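Side-chain contacts in multifunctional non-homologous end joining DNA repair protein LigD (Mycobacterium tuberculosis, PDB 2IRU), which probably works with Ku to recognise, process and reseal DNA double-strand breaks, with this chain holding its polymerase domain: residues A256-A261 with L277-R282; L44-G49 with D285-L290. All blocks are in the same frame, centred on the assembly; numbering follows the deposited sequence.

Contact 1: residues A256-A261 with L277-R282; sequences APRTWA and LTRIAR
Arg279 reaches out of helix 273-283 to the backbone of Pro257 and the side chain of Arg258, a case of one long side chain bridging two backbones that stay well apart: even the nearest CA atoms, those of Pro257 and Arg279, are separated by 9.6 Å. Taken in order, Leu277 turns to another neighbour and packs on Tyr35 and Val39 of helix 29-47. Arg279 follows on the face of the helix turned to the strand. Its chain runs nearly extended through chi2 and then bends at chi3 (64°), which brings the edge of the guanidinium to Pro257, whose O lies somewhat out of the guanidinium plane. NH2 of Arg279 donates to Pro257 O at 3.0 Å (N-H...O 148°), approaching in the carbonyl plane on a lone pair. A water adds a second link: Arg279 NE gives its hydrogen to the water at 2.8 Å, and the water donates to Pro257 O at 2.7 Å, so two donors grip this carbonyl. Pro257 ends strand 253-257, which in the mixed sheet of the primase-polymerase domain pairs antiparallel with both 171-174 and 271-272; the arginine thus ties the helix to the point where the strand runs out. Arg258 NE lies over one face of the Arg279 guanidinium, 3.9 Å from Arg279 NH2, with the two guanidinium planes 74° apart. Glu262 lies close to both charges, forming a salt bridge with Arg279 NH1 and a long, weak ion pair with Arg258 NE, while Arg258 NH1 is held by Thr174 OG1 and Arg269 O. One residue on, Ile280 rests on Val39 and Val42 of helix 29-47. At the last position the Arg282 guanidinium folds back, one face lying above CA of Arg279, offset toward the rim.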
ATOM      1  N   ALA A 256      -5.519  -5.802  -2.303  1.00  9.47           N
ATOM      2  CA  ALA A 256      -6.121  -6.093  -3.624  1.00  9.00           C
ATOM      3  C   ALA A 256      -7.102  -4.992  -4.067  1.00 10.36           C
ATOM      4  O   ALA A 256      -8.090  -4.752  -3.347  1.00 10.39           O
ATOM      5  CB  ALA A 256      -6.854  -7.447  -3.630  1.00  9.34           C
ATOM      6  N   PRO A 257      -6.863  -4.362  -5.247  1.00 11.84           N
ATOM      7  CA  PRO A 257      -7.897  -3.440  -5.754  1.00 11.50           C
ATOM      8  C   PRO A 257      -9.217  -4.150  -6.005  1.00 11.81           C
ATOM      9  O   PRO A 257      -9.248  -5.320  -6.488  1.00 12.32           O
ATOM     10  CB  PRO A 257      -7.321  -2.929  -7.092  1.00 11.93           C
ATOM     11  CG  PRO A 257      -5.846  -3.065  -6.953  1.00 12.22           C
ATOM     12  CD  PRO A 257      -5.676  -4.371  -6.118  1.00 11.64           C
ATOM     13  N   ARG A 258     -10.302  -3.433  -5.688  1.00 11.41           N
ATOM     14  CA  ARG A 258     -11.662  -3.955  -5.854  1.00 12.68           C
ATOM     15  C   ARG A 258     -12.503  -2.948  -6.633  1.00 13.69           C
ATOM     16  O   ARG A 258     -12.131  -1.767  -6.768  1.00 13.76           O
ATOM     17  CB  ARG A 258     -12.335  -4.211  -4.489  1.00 12.60           C
ATOM     18  CG  ARG A 258     -11.473  -5.003  -3.482  1.00 14.39           C
ATOM     19  CD  ARG A 258     -11.037  -6.381  -4.002  1.00 14.82           C
ATOM     20  NE  ARG A 258     -12.094  -7.398  -3.919  1.00 15.42           N
ATOM     21  CZ  ARG A 258     -12.332  -8.162  -2.848  1.00 16.22           C
ATOM     22  NH1 ARG A 258     -11.620  -8.021  -1.728  1.00 13.61           N
ATOM     23  NH2 ARG A 258     -13.291  -9.080  -2.892  1.00 19.49           N
ATOM     24  N   THR A 259     -13.616  -3.443  -7.169  1.00 13.42           N
ATOM     25  CA  THR A 259     -14.685  -2.554  -7.663  1.00 14.67           C
ATOM     26  C   THR A 259     -15.626  -2.141  -6.516  1.00 14.43           C
ATOM     27  O   THR A 259     -15.757  -2.839  -5.487  1.00 14.26           O
ATOM     28  CB  THR A 259     -15.522  -3.225  -8.764  1.00 15.06           C
ATOM     29  OG1 THR A 259     -16.299  -4.272  -8.184  1.00 16.95           O
ATOM     30  CG2 THR A 259     -14.632  -3.818  -9.870  1.00 15.70           C
ATOM     31  N   TRP A 260     -16.323  -1.028  -6.719  1.00 15.20           N
ATOM     32  CA  TRP A 260     -17.308  -0.586  -5.728  1.00 15.91           C
ATOM     33  C   TRP A 260     -18.410  -1.650  -5.550  1.00 16.29           C
ATOM     34  O   TRP A 260     -18.826  -1.931  -4.423  1.00 16.74           O
ATOM     35  CB  TRP A 260     -17.836   0.799  -6.099  1.00 16.23           C
ATOM     36  CG  TRP A 260     -16.813   1.858  -5.726  1.00 15.94           C
ATOM     37  CD1 TRP A 260     -15.941   2.504  -6.571  1.00 15.54           C
ATOM     38  CD2 TRP A 260     -16.517   2.336  -4.406  1.00 16.98           C
ATOM     39  NE1 TRP A 260     -15.136   3.376  -5.859  1.00 15.70           N
ATOM     40  CE2 TRP A 260     -15.467   3.287  -4.527  1.00 16.07           C
ATOM     41  CE3 TRP A 260     -17.052   2.070  -3.132  1.00 14.74           C
ATOM     42  CZ2 TRP A 260     -14.949   3.983  -3.421  1.00 16.75           C
ATOM     43  CZ3 TRP A 260     -16.519   2.754  -2.023  1.00 15.33           C
ATOM     44  CH2 TRP A 260     -15.469   3.683  -2.179  1.00 15.30           C
ATOM     45  N   ALA A 261     -18.809  -2.299  -6.641  1.00 16.60           N
ATOM     46  CA  ALA A 261     -19.851  -3.329  -6.566  1.00 17.45           C
ATOM     47  C   ALA A 261     -19.392  -4.528  -5.751  1.00 17.80           C
ATOM     48  O   ALA A 261     -20.185  -5.142  -5.036  1.00 18.32           O
ATOM     49  CB  ALA A 261     -20.332  -3.752  -7.967  1.00 18.65           C
ATOM     50  N   LEU A 277      -3.925 -12.687  -9.267  1.00 13.56           N
ATOM     51  CA  LEU A 277      -3.376 -12.984 -10.600  1.00 12.73           C
ATOM     52  C   LEU A 277      -4.486 -13.241 -11.640  1.00 13.80           C
ATOM     53  O   LEU A 277      -4.443 -12.728 -12.770  1.00 14.39           O
ATOM     54  CB  LEU A 277      -2.430 -14.166 -10.476  1.00 13.39           C
ATOM     55  CG  LEU A 277      -1.076 -13.822  -9.813  1.00 11.79           C
ATOM     56  CD1 LEU A 277      -0.266 -15.148  -9.641  1.00 12.67           C
ATOM     57  CD2 LEU A 277      -0.205 -12.788 -10.602  1.00 15.27           C
ATOM     58  N   THR A 278      -5.470 -14.054 -11.248  1.00 12.56           N
ATOM     59  CA  THR A 278      -6.609 -14.388 -12.130  1.00 13.48           C
ATOM     60  C   THR A 278      -7.380 -13.107 -12.508  1.00 13.19           C
ATOM     61  O   THR A 278      -7.760 -12.899 -13.669  1.00 13.59           O
ATOM     62  CB  THR A 278      -7.500 -15.411 -11.444  1.00 13.12           C
ATOM     63  OG1 THR A 278      -6.722 -16.608 -11.271  1.00 15.15           O
ATOM     64  CG2 THR A 278      -8.749 -15.755 -12.282  1.00 15.40           C
ATOM     65  N   ARG A 279      -7.559 -12.248 -11.520  1.00 12.59           N
ATOM     66  CA  ARG A 279      -8.278 -10.978 -11.711  1.00 13.24           C
ATOM     67  C   ARG A 279      -7.533 -10.054 -12.694  1.00 13.35           C
ATOM     68  O   ARG A 279      -8.159  -9.442 -13.579  1.00 13.78           O
ATOM     69  CB  ARG A 279      -8.492 -10.299 -10.370  1.00 12.53           C
ATOM     70  CG  ARG A 279      -9.572 -11.043  -9.519  1.00 12.68           C
ATOM     71  CD  ARG A 279      -9.493 -10.685  -8.048  1.00 13.62           C
ATOM     72  NE  ARG A 279      -9.780  -9.261  -7.851  1.00 14.98           N
ATOM     73  CZ  ARG A 279     -11.001  -8.727  -7.832  1.00 18.20           C
ATOM     74  NH1 ARG A 279     -12.112  -9.482  -7.965  1.00 15.82           N
ATOM     75  NH2 ARG A 279     -11.109  -7.406  -7.670  1.00 17.07           N
ATOM     76  N   ILE A 280      -6.209  -9.971 -12.539  1.00 14.20           N
ATOM     77  CA  ILE A 280      -5.406  -9.138 -13.442  1.00 15.80           C
ATOM     78  C   ILE A 280      -5.553  -9.593 -14.901  1.00 16.12           C
ATOM     79  O   ILE A 280      -5.733  -8.757 -15.806  1.00 16.25           O
ATOM     80  CB  ILE A 280      -3.924  -9.070 -13.042  1.00 15.97           C
ATOM     81  CG1 ILE A 280      -3.775  -8.386 -11.669  1.00 15.40           C
ATOM     82  CG2 ILE A 280      -3.101  -8.432 -14.190  1.00 16.85           C
ATOM     83  CD1 ILE A 280      -2.397  -8.639 -10.986  1.00 16.70           C
ATOM     84  N   ALA A 281      -5.505 -10.908 -15.112  1.00 16.38           N
ATOM     85  CA  ALA A 281      -5.650 -11.485 -16.449  1.00 16.91           C
ATOM     86  C   ALA A 281      -6.998 -11.146 -17.085  1.00 17.32           C
ATOM     87  O   ALA A 281      -7.083 -10.941 -18.297  1.00 17.54           O
ATOM     88  CB  ALA A 281      -5.443 -12.991 -16.411  1.00 16.71           C
ATOM     89  N   ARG A 282      -8.038 -11.070 -16.256  1.00 17.62           N
ATOM     90  CA  ARG A 282      -9.406 -10.865 -16.728  1.00 18.04           C
ATOM     91  C   ARG A 282      -9.749  -9.392 -16.923  1.00 17.87           C
ATOM     92  O   ARG A 282     -10.332  -8.998 -17.953  1.00 17.74           O
ATOM     93  CB  ARG A 282     -10.374 -11.505 -15.739  1.00 18.71           C
ATOM     94  CG  ARG A 282     -11.830 -11.497 -16.204  1.00 20.15           C
ATOM     95  CD  ARG A 282     -12.739 -12.147 -15.164  1.00 24.84           C
ATOM     96  NE  ARG A 282     -12.846 -11.329 -13.958  1.00 27.12           N
ATOM     97  CZ  ARG A 282     -12.593 -11.767 -12.724  1.00 31.49           C
ATOM     98  NH1 ARG A 282     -12.240 -13.037 -12.525  1.00 32.60           N
ATOM     99  NH2 ARG A 282     -12.707 -10.937 -11.688  1.00 31.96           N
TER
HETATM  100  O   HOH W   1      -7.679  -7.485  -7.107  1.00 14.43           O

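Contact 2: residues L44-G49 with D285-L290; sequences LGHIAG and DLLERL
A histidine-carboxylate pair joins the last turn of helix 29-47 to the chain that follows helix 273-283, where a type I beta turn from Asp285 to Glu288 and an Asx turn share one aspartate. His46 points its imidazole at this turn, and NE2 donates to Asp285 OD2 at 2.7 Å with an N-H...O angle of 159°. The oxygen lies in the ring plane and offers its syn lone pair, while the ring and carboxylate planes stand 71° apart. A trans first torsion (chi1 179°) carries the Asp285 carboxylate out from the chain to meet the ring, which comes from the opposite direction. Its other oxygen serves the turn itself: OD1 accepts from N of Leu287 at 2.9 Å, the donor lying well above the carboxylate plane, and takes a further hydrogen bond from Tyr244 OH. The two bonds to OD1 help hold the carboxylate in place while OD2 takes the histidine N-H.

Two leucines and a backbone carbonyl complete the setting. Leu287 CD1 sits over the centre of one ring face, 4.3 Å from the centroid, in a CH-pi contact, while CB of the same leucine comes 3.5 Å from His46 CE1. Leu290 approaches obliquely, its CD2 4.1 Å from His46 ND1, and also packs on Tyr183 and Pro185 of strand 180-186. The carbonyl of Leu287 lies beside the ring carbon between the two nitrogens, O to His46 CE1 being 3.0 Å.

On the far nitrogen, His46 ND1 is hydrogen-bonded to OD2 of Asp291. A buried imidazole engaged at both nitrogens by carboxylates, with a carbonyl oxygen close to CE1, is an environment that would probably favour a protonated ring, its single positive charge shared between two carboxylates, although the proton itself is not seen.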
ATOM      1  N   LEU A  44       3.783  -1.712 -10.630  1.00  6.06           N
ATOM      2  CA  LEU A  44       4.889  -0.738 -10.669  1.00  5.85           C
ATOM      3  C   LEU A  44       4.428   0.734 -10.684  1.00  6.25           C
ATOM      4  O   LEU A  44       5.024   1.582  -9.980  1.00  6.49           O
ATOM      5  CB  LEU A  44       5.851  -1.047 -11.795  1.00  6.90           C
ATOM      6  CG  LEU A  44       6.725  -2.262 -11.494  1.00  6.31           C
ATOM      7  CD1 LEU A  44       7.429  -2.553 -12.806  1.00 13.19           C
ATOM      8  CD2 LEU A  44       7.704  -2.009 -10.377  1.00  8.38           C
ATOM      9  N   GLY A  45       3.321   1.019 -11.384  1.00  5.88           N
ATOM     10  CA  GLY A  45       2.861   2.402 -11.577  1.00  6.78           C
ATOM     11  C   GLY A  45       2.505   3.041 -10.237  1.00  6.80           C
ATOM     12  O   GLY A  45       2.572   4.262 -10.072  1.00  8.10           O
ATOM     13  N   HIS A  46       2.112   2.209  -9.281  1.00  6.03           N
ATOM     14  CA  HIS A  46       1.652   2.722  -7.971  1.00  6.41           C
ATOM     15  C   HIS A  46       2.716   2.825  -6.882  1.00  7.07           C
ATOM     16  O   HIS A  46       2.450   3.384  -5.785  1.00  6.96           O
ATOM     17  CB  HIS A  46       0.420   1.939  -7.490  1.00  7.78           C
ATOM     18  CG  HIS A  46      -0.534   1.647  -8.601  1.00  7.20           C
ATOM     19  ND1 HIS A  46      -1.261   2.636  -9.234  1.00  7.93           N
ATOM     20  CD2 HIS A  46      -0.827   0.493  -9.235  1.00  9.50           C
ATOM     21  CE1 HIS A  46      -1.971   2.087 -10.208  1.00  8.23           C
ATOM     22  NE2 HIS A  46      -1.716   0.787 -10.232  1.00  8.49           N
ATOM     23  N   ILE A  47       3.909   2.295  -7.198  1.00  7.24           N
ATOM     24  CA  ILE A  47       5.076   2.413  -6.342  1.00  6.66           C
ATOM     25  C   ILE A  47       6.233   3.190  -6.995  1.00  7.88           C
ATOM     26  O   ILE A  47       7.157   3.589  -6.301  1.00  7.62           O
ATOM     27  CB  ILE A  47       5.529   1.057  -5.775  1.00  8.01           C
ATOM     28  CG1 ILE A  47       6.008   0.133  -6.897  1.00  5.78           C
ATOM     29  CG2 ILE A  47       4.328   0.364  -5.093  1.00  8.20           C
ATOM     30  CD1 ILE A  47       6.524  -1.281  -6.368  1.00  7.44           C
ATOM     31  N   ALA A  48       6.139   3.431  -8.306  1.00  8.05           N
ATOM     32  CA  ALA A  48       7.141   4.266  -9.015  1.00 10.26           C
ATOM     33  C   ALA A  48       7.354   5.598  -8.288  1.00  9.35           C
ATOM     34  O   ALA A  48       6.401   6.263  -7.850  1.00 10.32           O
ATOM     35  CB  ALA A  48       6.681   4.550 -10.441  1.00 11.73           C
ATOM     36  N   GLY A  49       8.624   6.008  -8.208  1.00  9.08           N
ATOM     37  CA  GLY A  49       8.963   7.306  -7.644  1.00  6.97           C
ATOM     38  C   GLY A  49       8.844   7.388  -6.126  1.00  7.31           C
ATOM     39  O   GLY A  49       9.099   8.450  -5.552  1.00  8.32           O
ATOM     40  N   ASP A 285      -5.728  -3.742 -14.557  1.00 16.10           N
ATOM     41  CA  ASP A 285      -5.517  -3.009 -13.310  1.00 15.90           C
ATOM     42  C   ASP A 285      -6.723  -2.090 -13.010  1.00 15.58           C
ATOM     43  O   ASP A 285      -6.991  -1.131 -13.750  1.00 14.59           O
ATOM     44  CB  ASP A 285      -4.203  -2.216 -13.410  1.00 16.03           C
ATOM     45  CG  ASP A 285      -3.883  -1.389 -12.161  1.00 15.22           C
ATOM     46  OD1 ASP A 285      -4.415  -1.661 -11.063  1.00 13.71           O
ATOM     47  OD2 ASP A 285      -3.027  -0.483 -12.282  1.00 14.82           O
ATOM     48  N   LEU A 286      -7.441  -2.382 -11.920  1.00 15.29           N
ATOM     49  CA  LEU A 286      -8.567  -1.530 -11.501  1.00 16.00           C
ATOM     50  C   LEU A 286      -8.094  -0.139 -11.025  1.00 16.61           C
ATOM     51  O   LEU A 286      -8.892   0.822 -11.013  1.00 16.70           O
ATOM     52  CB  LEU A 286      -9.424  -2.227 -10.422  1.00 16.79           C
ATOM     53  CG  LEU A 286     -10.086  -3.552 -10.808  1.00 16.07           C
ATOM     54  CD1 LEU A 286     -10.893  -4.095  -9.617  1.00 18.13           C
ATOM     55  CD2 LEU A 286     -10.993  -3.417 -12.043  1.00 18.60           C
ATOM     56  N   LEU A 287      -6.808  -0.036 -10.685  1.00 15.82           N
ATOM     57  CA  LEU A 287      -6.179   1.228 -10.288  1.00 16.36           C
ATOM     58  C   LEU A 287      -5.476   1.959 -11.472  1.00 16.61           C
ATOM     59  O   LEU A 287      -4.702   2.895 -11.252  1.00 16.31           O
ATOM     60  CB  LEU A 287      -5.120   0.955  -9.178  1.00 17.14           C
ATOM     61  CG  LEU A 287      -5.605   0.426  -7.833  1.00 15.60           C
ATOM     62  CD1 LEU A 287      -4.419   0.364  -6.871  1.00 17.09           C
ATOM     63  CD2 LEU A 287      -6.708   1.329  -7.279  1.00 15.21           C
ATOM     64  N   GLU A 288      -5.737   1.542 -12.704  1.00 17.17           N
ATOM     65  CA  GLU A 288      -5.079   2.156 -13.870  1.00 18.67           C
ATOM     66  C   GLU A 288      -5.007   3.700 -13.772  1.00 19.06           C
ATOM     67  O   GLU A 288      -3.973   4.319 -14.062  1.00 20.01           O
ATOM     68  CB  GLU A 288      -5.835   1.769 -15.142  1.00 19.61           C
ATOM     69  CG  GLU A 288      -5.085   2.058 -16.441  1.00 23.02           C
ATOM     70  CD  GLU A 288      -4.570   0.799 -17.100  1.00 27.99           C
ATOM     71  OE1 GLU A 288      -3.583   0.204 -16.594  1.00 30.49           O
ATOM     72  OE2 GLU A 288      -5.174   0.400 -18.126  1.00 30.16           O
ATOM     73  N   ARG A 289      -6.121   4.298 -13.362  1.00 18.13           N
ATOM     74  CA  ARG A 289      -6.287   5.755 -13.367  1.00 18.52           C
ATOM     75  C   ARG A 289      -5.698   6.470 -12.150  1.00 16.94           C
ATOM     76  O   ARG A 289      -5.672   7.711 -12.103  1.00 16.16           O
ATOM     77  CB  ARG A 289      -7.776   6.087 -13.470  1.00 18.90           C
ATOM     78  CG  ARG A 289      -8.427   5.725 -14.795  1.00 21.19           C
ATOM     79  CD  ARG A 289      -9.955   5.796 -14.663  1.00 26.13           C
ATOM     80  NE  ARG A 289     -10.486   4.770 -13.745  1.00 27.56           N
ATOM     81  CZ  ARG A 289     -11.658   4.847 -13.114  1.00 29.80           C
ATOM     82  NH1 ARG A 289     -12.449   5.911 -13.275  1.00 31.32           N
ATOM     83  NH2 ARG A 289     -12.043   3.859 -12.316  1.00 30.11           N
ATOM     84  N   LEU A 290      -5.254   5.702 -11.154  1.00 16.10           N
ATOM     85  CA  LEU A 290      -4.749   6.313  -9.914  1.00 16.02           C
ATOM     86  C   LEU A 290      -3.429   7.084 -10.068  1.00 16.42           C
ATOM     87  O   LEU A 290      -3.250   8.139  -9.453  1.00 16.40           O
ATOM     88  CB  LEU A 290      -4.575   5.264  -8.816  1.00 14.90           C
ATOM     89  CG  LEU A 290      -3.972   5.711  -7.475  1.00 13.37           C
ATOM     90  CD1 LEU A 290      -4.848   6.737  -6.791  1.00 13.86           C
ATOM     91  CD2 LEU A 290      -3.734   4.449  -6.587  1.00 15.95           C
TER

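Overall arrangement
The two contacts have centres 14 Å apart and touch directly. In contact 1 Pro257 CG packs at 3.6 Å on Leu287 CG of contact 2, and Leu286 CD1 of 285-290 meets Arg258 C, also at 3.6 Å. Tyr244 serves both, packing on Pro257 and bonding to Asp285. Together they gather helix 29-47, helix 273-283 and the tail behind it against the sheet. The probable substrate site for polymerase activity lies close by: measured between side chains, Arg258 is about 6 Å from Leu180, Leu287 about 9 Å from His181 and Pro257 about 11 Å from Arg247. Both contacts thus lie near residues that probably bind the polymerase substrate, without being part of that set.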